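Local coordinates for arginase (RocF) (Helicobacter pylori, PDB 4G3H), which probably hydrolyses L-arginine to L-ornithine and urea, using two manganese ions held in each subunit, at residues V215-K218 and T219-S222; S13-G16 and T17-G20; K157-Q160 and K161-L165; E68-I71 and P72-E76; E26-S29 and A30-G33. All blocks are in the same frame, centred on the assembly; numbering follows the deposited sequence.

Contact 1 (V215-K218 and T219-S222); sequences VVQK and TKES
Val215, Val216, Gln217 and Lys218 each offer a carbonyl to the amide four residues on, so V215-K218 and T219-S222 form one uninterrupted run of alpha-helical turns within helix 212-223. These i to i+4 bonds measure 3.0 Å from Lys220 N to Val216 O and 3.2 Å from Ser222 N to Lys218 O. Val215 O takes two donors from a single residue: Thr219 N at 3.0 Å and Thr219 OG1 at 2.8 Å, arriving from opposite faces of the carbonyl plane. The hydroxyl stands 39° out of that plane, placed there by a chi1 of -66° that sets OG1 beside its own backbone nitrogen and points it back down the helix. One turn further, Lys218 O accepts a water as well as Ser222 N, and the same water lies 2.8 Å from Ser222 OG. On the outer face the bent chain of Gln217 crosses the extended Lys220, with Gln217 OE1 3.6 Å from Lys220 NZ, near but beyond a hydrogen bond, and also close to Lys220 CD. The Thr219 side chain packs among Phe203, Phe182, Val180 and Phe270, while Val216 meets Leu265 of helix 256-269. The chemistry therefore divides by side: the buried threonine satisfies its hydroxyl within the helix, whereas toward solvent a water supplements the backbone bonding.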
loop_
_atom_site.group_PDB
_atom_site.type_symbol
_atom_site.label_atom_id
_atom_site.label_comp_id
_atom_site.label_asym_id
_atom_site.label_seq_id
_atom_site.Cartn_x
_atom_site.Cartn_y
_atom_site.Cartn_z
ATOM N N VAL A 215 14.805 -0.056 -14.938
ATOM C CA VAL A 215 13.472 0.074 -14.361
ATOM C C VAL A 215 13.419 1.322 -13.485
ATOM O O VAL A 215 12.516 2.137 -13.617
ATOM C CB VAL A 215 13.093 -1.170 -13.508
ATOM C CG1 VAL A 215 11.821 -0.892 -12.720
ATOM C CG2 VAL A 215 12.889 -2.383 -14.411
ATOM N N VAL A 216 14.397 1.485 -12.603
ATOM C CA VAL A 216 14.418 2.651 -11.727
ATOM C C VAL A 216 14.568 3.959 -12.507
ATOM O O VAL A 216 13.919 4.963 -12.194
ATOM C CB VAL A 216 15.556 2.539 -10.688
ATOM C CG1 VAL A 216 15.625 3.804 -9.839
ATOM C CG2 VAL A 216 15.316 1.328 -9.803
ATOM N N GLN A 217 15.418 3.945 -13.529
ATOM C CA GLN A 217 15.649 5.136 -14.338
ATOM C C GLN A 217 14.367 5.556 -15.055
ATOM O O GLN A 217 14.026 6.744 -15.105
ATOM C CB GLN A 217 16.769 4.864 -15.345
ATOM C CG GLN A 217 17.368 6.107 -15.982
ATOM C CD GLN A 217 17.772 7.143 -14.954
ATOM O OE1 GLN A 217 18.348 6.817 -13.914
ATOM N NE2 GLN A 217 17.473 8.405 -15.242
ATOM N N LYS A 218 13.656 4.581 -15.614
ATOM C CA LYS A 218 12.405 4.866 -16.305
ATOM C C LYS A 218 11.352 5.319 -15.294
ATOM O O LYS A 218 10.419 6.047 -15.643
ATOM C CB LYS A 218 11.902 3.631 -17.056
ATOM C CG LYS A 218 12.739 3.224 -18.265
ATOM C CD LYS A 218 12.106 2.029 -18.973
ATOM C CE LYS A 218 12.997 1.469 -20.079
ATOM N NZ LYS A 218 12.443 0.214 -20.686
ATOM N N THR A 219 11.502 4.881 -14.042
ATOM C CA THR A 219 10.565 5.270 -12.985
ATOM C C THR A 219 10.756 6.755 -12.680
ATOM O O THR A 219 9.782 7.485 -12.483
ATOM C CB THR A 219 10.786 4.452 -11.689
ATOM O OG1 THR A 219 10.462 3.076 -11.934
ATOM C CG2 THR A 219 9.897 4.979 -10.565
ATOM N N LYS A 220 12.016 7.193 -12.650
ATOM C CA LYS A 220 12.354 8.596 -12.394
ATOM C C LYS A 220 11.742 9.477 -13.469
ATOM O O LYS A 220 11.200 10.543 -13.187
ATOM C CB LYS A 220 13.866 8.798 -12.411
ATOM C CG LYS A 220 14.607 8.154 -11.264
ATOM C CD LYS A 220 16.100 8.318 -11.453
ATOM C CE LYS A 220 16.876 7.829 -10.247
ATOM N NZ LYS A 220 18.347 7.865 -10.506
ATOM N N GLU A 221 11.842 9.018 -14.711
ATOM C CA GLU A 221 11.300 9.745 -15.848
ATOM C C GLU A 221 9.808 9.973 -15.665
ATOM O O GLU A 221 9.328 11.095 -15.810
ATOM C CB GLU A 221 11.579 8.968 -17.137
ATOM C CG GLU A 221 13.069 8.822 -17.424
ATOM C CD GLU A 221 13.378 7.926 -18.614
ATOM O OE1 GLU A 221 14.573 7.816 -18.970
ATOM O OE2 GLU A 221 12.441 7.329 -19.190
ATOM N N SER A 222 9.084 8.911 -15.328
ATOM C CA SER A 222 7.639 8.993 -15.119
ATOM C C SER A 222 7.260 9.885 -13.940
ATOM O O SER A 222 6.191 10.494 -13.928
ATOM C CB SER A 222 7.055 7.599 -14.870
ATOM O OG SER A 222 7.177 6.762 -16.007
HETATM O O HOH W 1 8.356 4.877 -17.697
#

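Contact 2 (S13-G16 and T17-G20); sequences SKRG and TDKG
Arg15 and Asp18 run side by side in the tight part of this contact, with Arg15 CD 3.6 Å from Asp18 OD2 and Arg15 CB 3.9 Å from Asp18 CG. It is the aliphatic stem that touches: the guanidinium and carboxylate planes are 51° apart, and Arg15 NE remains 4.4 Å from Asp18 OD1, beyond a salt bridge. The charged ends turn to other partners. Arg15 makes salt bridges to Glu90 and Glu52, while Asp18 OD1 is hydrogen-bonded with Tyr50 OH and Ser89 OG and its OD2 with Ala8 N, an environment that would probably favour the ionised form. Thr17 OG1 and Ser89 OG are hydrogen-bonded as well. Backbone bonds close the first turn, Lys19 N to Arg15 O and Gly20 N to Gly16 O, both 3.2 Å. The loose side lies between exposed Ser13 and partly exposed Lys19, whose extended chain reaches back past the turn without making a hydrogen bond to Ser13 O. Arg15 occupies the N-cap of helix 16-30, so this is the strand-to-helix junction after strand 2-8 of the parallel arginase alpha/beta fold, with the Thr17 side chain about 10 Å from a bound manganese ion.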
loop_
_atom_site.group_PDB
_atom_site.type_symbol
_atom_site.label_atom_id
_atom_site.label_comp_id
_atom_site.label_asym_id
_atom_site.label_seq_id
_atom_site.Cartn_x
_atom_site.Cartn_y
_atom_site.Cartn_z
ATOM N N SER A 13 -9.718 -10.568 15.298
ATOM C CA SER A 13 -9.120 -11.855 15.643
ATOM C C SER A 13 -9.428 -12.958 14.630
ATOM O O SER A 13 -8.836 -14.033 14.683
ATOM C CB SER A 13 -9.569 -12.283 17.044
ATOM O OG SER A 13 -9.064 -11.393 18.032
ATOM N N LYS A 14 -10.352 -12.688 13.714
ATOM C CA LYS A 14 -10.717 -13.656 12.681
ATOM C C LYS A 14 -9.927 -13.355 11.412
ATOM O O LYS A 14 -9.958 -14.129 10.458
ATOM C CB LYS A 14 -12.212 -13.561 12.343
ATOM C CG LYS A 14 -13.179 -13.973 13.444
ATOM C CD LYS A 14 -13.155 -15.473 13.692
ATOM C CE LYS A 14 -14.308 -15.896 14.603
ATOM N NZ LYS A 14 -14.216 -17.327 15.026
ATOM N N ARG A 15 -9.223 -12.229 11.404
ATOM C CA ARG A 15 -8.466 -11.816 10.221
ATOM C C ARG A 15 -6.972 -12.124 10.271
ATOM O O ARG A 15 -6.240 -11.568 11.094
ATOM C CB ARG A 15 -8.683 -10.320 9.986
ATOM C CG ARG A 15 -10.154 -9.912 10.036
ATOM C CD ARG A 15 -10.338 -8.417 9.819
ATOM N NE ARG A 15 -10.305 -8.059 8.406
ATOM C CZ ARG A 15 -11.349 -8.149 7.591
ATOM N NH1 ARG A 15 -12.515 -8.580 8.052
ATOM N NH2 ARG A 15 -11.227 -7.818 6.315
ATOM N N GLY A 16 -6.528 -13.006 9.375
ATOM C CA GLY A 16 -5.124 -13.387 9.317
ATOM C C GLY A 16 -4.145 -12.240 9.101
ATOM O O GLY A 16 -3.006 -12.296 9.566
ATOM N N THR A 17 -4.573 -11.202 8.392
ATOM C CA THR A 17 -3.703 -10.060 8.144
ATOM C C THR A 17 -3.579 -9.183 9.387
ATOM O O THR A 17 -2.522 -8.629 9.638
ATOM C CB THR A 17 -4.214 -9.191 6.979
ATOM O OG1 THR A 17 -5.582 -8.845 7.209
ATOM C CG2 THR A 17 -4.080 -9.934 5.651
ATOM N N ASP A 18 -4.663 -9.057 10.156
ATOM C CA ASP A 18 -4.654 -8.255 11.379
ATOM C C ASP A 18 -3.695 -8.882 12.383
ATOM O O ASP A 18 -3.027 -8.183 13.147
ATOM C CB ASP A 18 -6.066 -8.169 11.980
ATOM C CG ASP A 18 -6.915 -7.084 11.332
ATOM O OD1 ASP A 18 -6.566 -6.636 10.225
ATOM O OD2 ASP A 18 -7.940 -6.678 11.918
ATOM N N LYS A 19 -3.625 -10.212 12.373
ATOM C CA LYS A 19 -2.724 -10.929 13.263
ATOM C C LYS A 19 -1.305 -10.671 12.781
ATOM O O LYS A 19 -0.375 -10.569 13.580
ATOM C CB LYS A 19 -3.036 -12.430 13.255
ATOM C CG LYS A 19 -4.396 -12.759 13.861
ATOM C CD LYS A 19 -4.626 -14.257 14.002
ATOM C CE LYS A 19 -5.965 -14.535 14.665
ATOM N NZ LYS A 19 -6.229 -15.991 14.817
ATOM N N GLY A 20 -1.145 -10.558 11.466
ATOM C CA GLY A 20 0.169 -10.278 10.919
ATOM C C GLY A 20 0.644 -8.932 11.432
ATOM O O GLY A 20 1.781 -8.786 11.893
#

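Contact 3 (K157-Q160 and K161-L165); sequences KAWQ and KLCSL
The straightest backbone bond of this turn runs from Cys163 N to Trp159 O, 2.8 Å long with an N-H...O angle of 170°. It belongs to the last alpha-helical turns of helix 153-163, on the outside of the arginase alpha/beta fold. Before it, Leu162 N binds Ala158 O at 2.9 Å. Only the last bond of the series is weak, Ser164 N to Gln160 O at 3.2 Å with an angle of 135°, where the helix gives out. Leu165 N turns back to Leu162 O and closes a tighter turn.

On the inner side, Trp159 and Leu162 lie alongside each other and point the same way. The leucine has CG anti to the backbone nitrogen (chi1 176°), which carries its CD2 branch toward the six-membered part of the indole. Phe59 of helix 59-78 meets the Trp159 ring edge-to-face and also touches Leu162, while Met139 packs against both residues, joining this helix end to two others. Lys161 points its amino end to a cation-pi contact with Tyr63. Leu162 CD2 lies 3.9 Å from Trp159 CZ3, and Cys163 SG sits at the ring edge, near its plane, 4.3 Å from Trp159 CE3.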
loop_
_atom_site.group_PDB
_atom_site.type_symbol
_atom_site.label_atom_id
_atom_site.label_comp_id
_atom_site.label_asym_id
_atom_site.label_seq_id
_atom_site.Cartn_x
_atom_site.Cartn_y
_atom_site.Cartn_z
ATOM N N LYS A 157 -23.607 7.748 -8.555
ATOM C CA LYS A 157 -23.587 8.937 -7.717
ATOM C C LYS A 157 -22.948 8.572 -6.381
ATOM O O LYS A 157 -22.169 9.341 -5.818
ATOM C CB LYS A 157 -25.012 9.453 -7.500
ATOM C CG LYS A 157 -25.078 10.776 -6.758
ATOM C CD LYS A 157 -26.498 11.313 -6.705
ATOM C CE LYS A 157 -26.540 12.677 -6.033
ATOM N NZ LYS A 157 -25.678 13.667 -6.742
ATOM N N ALA A 158 -23.288 7.386 -5.888
ATOM C CA ALA A 158 -22.753 6.887 -4.632
ATOM C C ALA A 158 -21.243 6.682 -4.765
ATOM O O ALA A 158 -20.475 7.102 -3.900
ATOM C CB ALA A 158 -23.435 5.575 -4.261
ATOM N N TRP A 159 -20.823 6.037 -5.849
ATOM C CA TRP A 159 -19.403 5.802 -6.080
ATOM C C TRP A 159 -18.610 7.094 -6.223
ATOM O O TRP A 159 -17.491 7.202 -5.719
ATOM C CB TRP A 159 -19.196 4.936 -7.322
ATOM C CG TRP A 159 -19.368 3.490 -7.031
ATOM C CD1 TRP A 159 -20.472 2.725 -7.278
ATOM C CD2 TRP A 159 -18.420 2.634 -6.387
ATOM N NE1 TRP A 159 -20.268 1.442 -6.828
ATOM C CE2 TRP A 159 -19.016 1.357 -6.274
ATOM C CE3 TRP A 159 -17.120 2.820 -5.892
ATOM C CZ2 TRP A 159 -18.359 0.270 -5.688
ATOM C CZ3 TRP A 159 -16.464 1.739 -5.309
ATOM C CH2 TRP A 159 -17.087 0.479 -5.212
ATOM N N GLN A 160 -19.188 8.072 -6.915
ATOM C CA GLN A 160 -18.517 9.349 -7.101
ATOM C C GLN A 160 -18.362 9.983 -5.729
ATOM O O GLN A 160 -17.368 10.645 -5.451
ATOM C CB GLN A 160 -19.339 10.259 -8.021
ATOM C CG GLN A 160 -18.670 11.593 -8.346
ATOM C CD GLN A 160 -18.766 12.609 -7.215
ATOM O OE1 GLN A 160 -18.077 13.630 -7.224
ATOM N NE2 GLN A 160 -19.632 12.342 -6.244
ATOM N N LYS A 161 -19.357 9.770 -4.874
ATOM C CA LYS A 161 -19.341 10.311 -3.522
ATOM C C LYS A 161 -18.171 9.685 -2.757
ATOM O O LYS A 161 -17.387 10.381 -2.113
ATOM C CB LYS A 161 -20.662 9.977 -2.816
ATOM C CG LYS A 161 -20.827 10.594 -1.434
ATOM C CD LYS A 161 -21.770 9.768 -0.549
ATOM C CE LYS A 161 -23.179 9.659 -1.110
ATOM N NZ LYS A 161 -24.039 8.781 -0.261
ATOM N N LEU A 162 -18.065 8.363 -2.850
ATOM C CA LEU A 162 -17.022 7.604 -2.175
ATOM C C LEU A 162 -15.604 7.901 -2.682
ATOM O O LEU A 162 -14.725 8.260 -1.895
ATOM C CB LEU A 162 -17.329 6.111 -2.308
ATOM C CG LEU A 162 -16.313 5.111 -1.758
ATOM C CD1 LEU A 162 -16.104 5.349 -0.274
ATOM C CD2 LEU A 162 -16.813 3.693 -2.009
ATOM N N CYS A 163 -15.388 7.745 -3.988
ATOM C CA CYS A 163 -14.081 7.998 -4.606
ATOM C C CYS A 163 -13.637 9.418 -4.328
ATOM O O CYS A 163 -12.462 9.762 -4.451
ATOM C CB CYS A 163 -14.154 7.815 -6.120
ATOM S SG CYS A 163 -14.544 6.151 -6.634
ATOM N N SER A 164 -14.524 10.267 -4.018
ATOM C CA SER A 164 -14.223 11.542 -3.616
ATOM C C SER A 164 -13.967 11.894 -2.188
ATOM O O SER A 164 -13.716 12.936 -1.935
ATOM C CB SER A 164 -15.363 12.371 -3.984
ATOM O OG SER A 164 -14.967 13.164 -4.941
ATOM N N LEU A 165 -14.096 10.985 -1.315
ATOM C CA LEU A 165 -13.859 11.263 0.031
ATOM C C LEU A 165 -12.525 11.687 0.320
ATOM O O LEU A 165 -11.633 11.366 -0.233
ATOM C CB LEU A 165 -13.918 9.987 0.782
ATOM C CG LEU A 165 -15.155 9.403 1.078
ATOM C CD1 LEU A 165 -15.070 8.302 1.629
ATOM C CD2 LEU A 165 -15.660 10.285 1.953
#

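Contact 4 (E68-I71 and P72-E76); sequences ENLI and PCMKE
Asn69, Leu70 and Ile71 pass their carbonyls to Cys73, Met74 and Lys75 in three consecutive i to i+4 bonds, of which Met74 N to Leu70 O, at 3.0 Å and 164°, is typical, while the helix has a pi-type turn at 68-70 and is kinked at Pro72. The cause of the kink is chemical: Pro72 N has no hydrogen to share, so the Glu68 carbonyl faces ring carbon instead, with Pro72 CG 3.5 Å from Glu68 O. The next carbonyl meets the ring too, Asn69 O lying 3.2 Å from Pro72 CD. Regular bonding resumes at once, since Cys73 N lies 3.1 Å from the same Asn69 O.

Leu70 and Met74 lie side by side on the buried face. The leucine keeps CG anti to its nitrogen (chi1 -179°), which swings CD1 forward along the helix to within 3.9 Å of Met74 CG. Beyond that carbon the methionine bends twice, at chi2 and chi3, and its end departs toward Ile97 and Ala100 of helix 94-104; Val48 of strand 44-50 touches both residues. Lys75 lays its CG 3.1 Å from Ile71 O and then turns away at chi3 (63°), where NZ finds a hydrogen bond with Ser103. The pattern is that of a proline-kinked helix, here helix 59-78, packed against a neighbouring helix and against strand 44-50, an outer strand of the parallel sheet in the arginase alpha/beta fold.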
loop_
_atom_site.group_PDB
_atom_site.type_symbol
_atom_site.label_atom_id
_atom_site.label_comp_id
_atom_site.label_asym_id
_atom_site.label_seq_id
_atom_site.Cartn_x
_atom_site.Cartn_y
_atom_site.Cartn_z
ATOM N N GLU A 68 -15.754 9.645 8.536
ATOM C CA GLU A 68 -15.731 10.059 9.934
ATOM C C GLU A 68 -14.627 9.499 10.825
ATOM O O GLU A 68 -14.246 10.145 11.803
ATOM C CB GLU A 68 -17.085 9.745 10.572
ATOM C CG GLU A 68 -18.272 10.282 9.788
ATOM C CD GLU A 68 -19.603 9.929 10.428
ATOM O OE1 GLU A 68 -19.866 8.726 10.639
ATOM O OE2 GLU A 68 -20.389 10.855 10.717
ATOM N N ASN A 69 -14.116 8.313 10.504
ATOM C CA ASN A 69 -13.079 7.697 11.330
ATOM C C ASN A 69 -11.707 7.520 10.693
ATOM O O ASN A 69 -10.756 8.220 11.041
ATOM C CB ASN A 69 -13.539 6.325 11.835
ATOM C CG ASN A 69 -14.643 6.417 12.859
ATOM O OD1 ASN A 69 -15.781 6.755 12.536
ATOM N ND2 ASN A 69 -14.311 6.116 14.110
ATOM N N LEU A 70 -11.609 6.570 9.769
ATOM C CA LEU A 70 -10.345 6.267 9.114
ATOM C C LEU A 70 -9.605 7.450 8.504
ATOM O O LEU A 70 -8.446 7.695 8.841
ATOM C CB LEU A 70 -10.549 5.196 8.043
ATOM C CG LEU A 70 -9.281 4.783 7.291
ATOM C CD1 LEU A 70 -8.213 4.324 8.279
ATOM C CD2 LEU A 70 -9.614 3.669 6.309
ATOM N N ILE A 71 -10.258 8.180 7.606
ATOM C CA ILE A 71 -9.603 9.315 6.957
ATOM C C ILE A 71 -9.162 10.398 7.943
ATOM O O ILE A 71 -8.027 10.864 7.890
ATOM C CB ILE A 71 -10.507 9.911 5.832
ATOM C CG1 ILE A 71 -10.631 8.888 4.690
ATOM C CG2 ILE A 71 -9.907 11.200 5.282
ATOM C CD1 ILE A 71 -11.513 9.349 3.514
ATOM N N PRO A 72 -10.045 10.804 8.868
ATOM C CA PRO A 72 -9.629 11.842 9.820
ATOM C C PRO A 72 -8.409 11.425 10.650
ATOM O O PRO A 72 -7.511 12.234 10.895
ATOM C CB PRO A 72 -10.881 12.047 10.675
ATOM C CG PRO A 72 -11.991 11.789 9.693
ATOM C CD PRO A 72 -11.493 10.543 8.968
ATOM N N CYS A 73 -8.379 10.163 11.080
ATOM C CA CYS A 73 -7.262 9.653 11.874
ATOM C C CYS A 73 -5.964 9.639 11.072
ATOM O O CYS A 73 -4.910 10.039 11.575
ATOM C CB CYS A 73 -7.551 8.229 12.377
ATOM S SG CYS A 73 -8.765 8.121 13.716
ATOM N N MET A 74 -6.034 9.169 9.830
ATOM C CA MET A 74 -4.842 9.125 9.000
ATOM C C MET A 74 -4.351 10.531 8.652
ATOM O O MET A 74 -3.149 10.744 8.491
ATOM C CB MET A 74 -5.096 8.316 7.720
ATOM C CG MET A 74 -5.275 6.813 7.945
ATOM S SD MET A 74 -3.973 6.057 8.974
ATOM C CE MET A 74 -2.488 6.425 8.003
ATOM N N LYS A 75 -5.264 11.491 8.529
ATOM C CA LYS A 75 -4.849 12.858 8.225
ATOM C C LYS A 75 -4.016 13.369 9.392
ATOM O O LYS A 75 -3.011 14.046 9.190
ATOM C CB LYS A 75 -6.052 13.778 8.009
ATOM C CG LYS A 75 -6.835 13.493 6.745
ATOM C CD LYS A 75 -7.815 14.624 6.427
ATOM C CE LYS A 75 -7.077 15.932 6.153
ATOM N NZ LYS A 75 -7.992 17.020 5.705
ATOM N N GLU A 76 -4.431 13.037 10.611
ATOM C CA GLU A 76 -3.687 13.452 11.801
ATOM C C GLU A 76 -2.260 12.930 11.717
ATOM O O GLU A 76 -1.310 13.625 12.073
ATOM C CB GLU A 76 -4.340 12.907 13.073
ATOM C CG GLU A 76 -5.684 13.523 13.405
ATOM C CD GLU A 76 -6.258 13.008 14.718
ATOM O OE1 GLU A 76 -7.348 13.472 15.114
ATOM O OE2 GLU A 76 -5.623 12.141 15.357
#

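Contact 5 (E26-S29 and A30-G33); sequences EALS and ATHG
A chi1 of -63° in Leu28 and of -60° in His32 sets each CG beside its own backbone nitrogen, and the two side chains meet at a slant: Leu28 CD2 comes to the edge of the imidazole, near its plane, 4.0 Å from His32 CD2. The chain leaves helical backbone values at Thr31. The polar focus of this ending is Leu28 O. Gly33 N binds it at 2.9 Å with an N-H...O angle of 157°, five residues along, so the final turn is wider than an alpha turn. Thr31 N adds a weak bond of 3.1 Å to the same oxygen. Gly33 lies close over the preceding turn, its carbonyl carbon C 3.3 Å from Ser29 O. The imidazole is held through NE2, the ring atom next to CD2, by a hydrogen bond with Asp303, and the His32 backbone is hydrogen-bonded with Ile42, which ties the turn to the chain beyond strand 39-40. Asp303 belongs to helix 293-309, whose Ile306 packs on both Leu28 and His32, so the close of helix 16-30 rests against that C-terminal helix just before strand 35-36.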
loop_
_atom_site.group_PDB
_atom_site.type_symbol
_atom_site.label_atom_id
_atom_site.label_comp_id
_atom_site.label_asym_id
_atom_site.label_seq_id
_atom_site.Cartn_x
_atom_site.Cartn_y
_atom_site.Cartn_z
ATOM N N GLU A 26 4.541 -5.787 17.625
ATOM C CA GLU A 26 5.228 -6.232 18.830
ATOM C C GLU A 26 6.721 -6.445 18.586
ATOM O O GLU A 26 7.542 -6.088 19.429
ATOM C CB GLU A 26 4.563 -7.501 19.378
ATOM C CG GLU A 26 3.146 -7.228 19.900
ATOM C CD GLU A 26 2.423 -8.464 20.426
ATOM O OE1 GLU A 26 1.324 -8.306 21.005
ATOM O OE2 GLU A 26 2.941 -9.588 20.262
ATOM N N ALA A 27 7.101 -6.966 17.450
ATOM C CA ALA A 27 8.396 -7.123 17.040
ATOM C C ALA A 27 9.158 -5.819 16.854
ATOM O O ALA A 27 10.080 -5.706 17.359
ATOM C CB ALA A 27 8.549 -8.044 15.961
ATOM N N LEU A 28 8.605 -4.833 16.253
ATOM C CA LEU A 28 9.089 -3.560 16.090
ATOM C C LEU A 28 9.314 -2.744 17.424
ATOM O O LEU A 28 10.124 -2.062 17.533
ATOM C CB LEU A 28 8.387 -2.797 15.027
ATOM C CG LEU A 28 8.405 -3.184 13.608
ATOM C CD1 LEU A 28 7.598 -2.521 12.780
ATOM C CD2 LEU A 28 9.658 -3.271 13.183
ATOM N N SER A 29 8.449 -2.929 18.322
ATOM C CA SER A 29 8.440 -2.317 19.523
ATOM C C SER A 29 9.621 -2.597 20.360
ATOM O O SER A 29 10.075 -1.852 20.894
ATOM C CB SER A 29 7.245 -2.786 20.191
ATOM O OG SER A 29 6.836 -2.066 21.095
ATOM N N ALA A 30 10.044 -3.797 20.348
ATOM C CA ALA A 30 11.211 -4.255 20.863
ATOM C C ALA A 30 12.453 -3.716 20.255
ATOM O O ALA A 30 13.335 -3.659 20.841
ATOM C CB ALA A 30 11.256 -5.677 20.919
ATOM N N THR A 31 12.479 -3.492 18.999
ATOM C CA THR A 31 13.613 -3.042 18.388
ATOM C C THR A 31 13.739 -1.618 18.006
ATOM O O THR A 31 14.126 -0.919 18.783
ATOM C CB THR A 31 13.785 -3.852 17.151
ATOM O OG1 THR A 31 12.780 -3.770 16.208
ATOM C CG2 THR A 31 13.965 -5.091 17.407
ATOM N N HIS A 32 13.208 -1.211 16.927
ATOM C CA HIS A 32 13.106 0.104 16.360
ATOM C C HIS A 32 12.266 1.099 17.294
ATOM O O HIS A 32 12.471 2.180 17.370
ATOM C CB HIS A 32 12.643 0.181 14.949
ATOM C CG HIS A 32 13.475 -0.500 13.961
ATOM N ND1 HIS A 32 14.606 -0.023 13.474
ATOM C CD2 HIS A 32 13.283 -1.657 13.368
ATOM C CE1 HIS A 32 15.067 -0.856 12.626
ATOM N NE2 HIS A 32 14.254 -1.838 12.520
ATOM N N GLY A 33 11.272 0.538 17.882
ATOM C CA GLY A 33 10.421 1.083 18.819
ATOM C C GLY A 33 10.948 1.257 20.250
ATOM O O GLY A 33 10.374 1.608 21.036
#

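All five contacts are local, each within or at an end of a helix. Contacts 2 and 5 take the two ends of helix 16-30, their centres about 19 Å apart: the first is rich in charged groups, with Asp18 buried, and nearest the manganese ions, the second a surface turn gathered on one carbonyl. Contacts 1 and 4 lie inside helices and each combines a buried face with a more open one, but contact 1 keeps regular bonding whereas contact 4 is kinked by proline. Contact 3, another helix end, relies more on aromatic packing. Contacts 3 and 4 are the one pair that touch, Leu165 CB lying 3.7 Å from Ile71 CD1; contact 1 lies across the chain's centre from contacts 2 and 4.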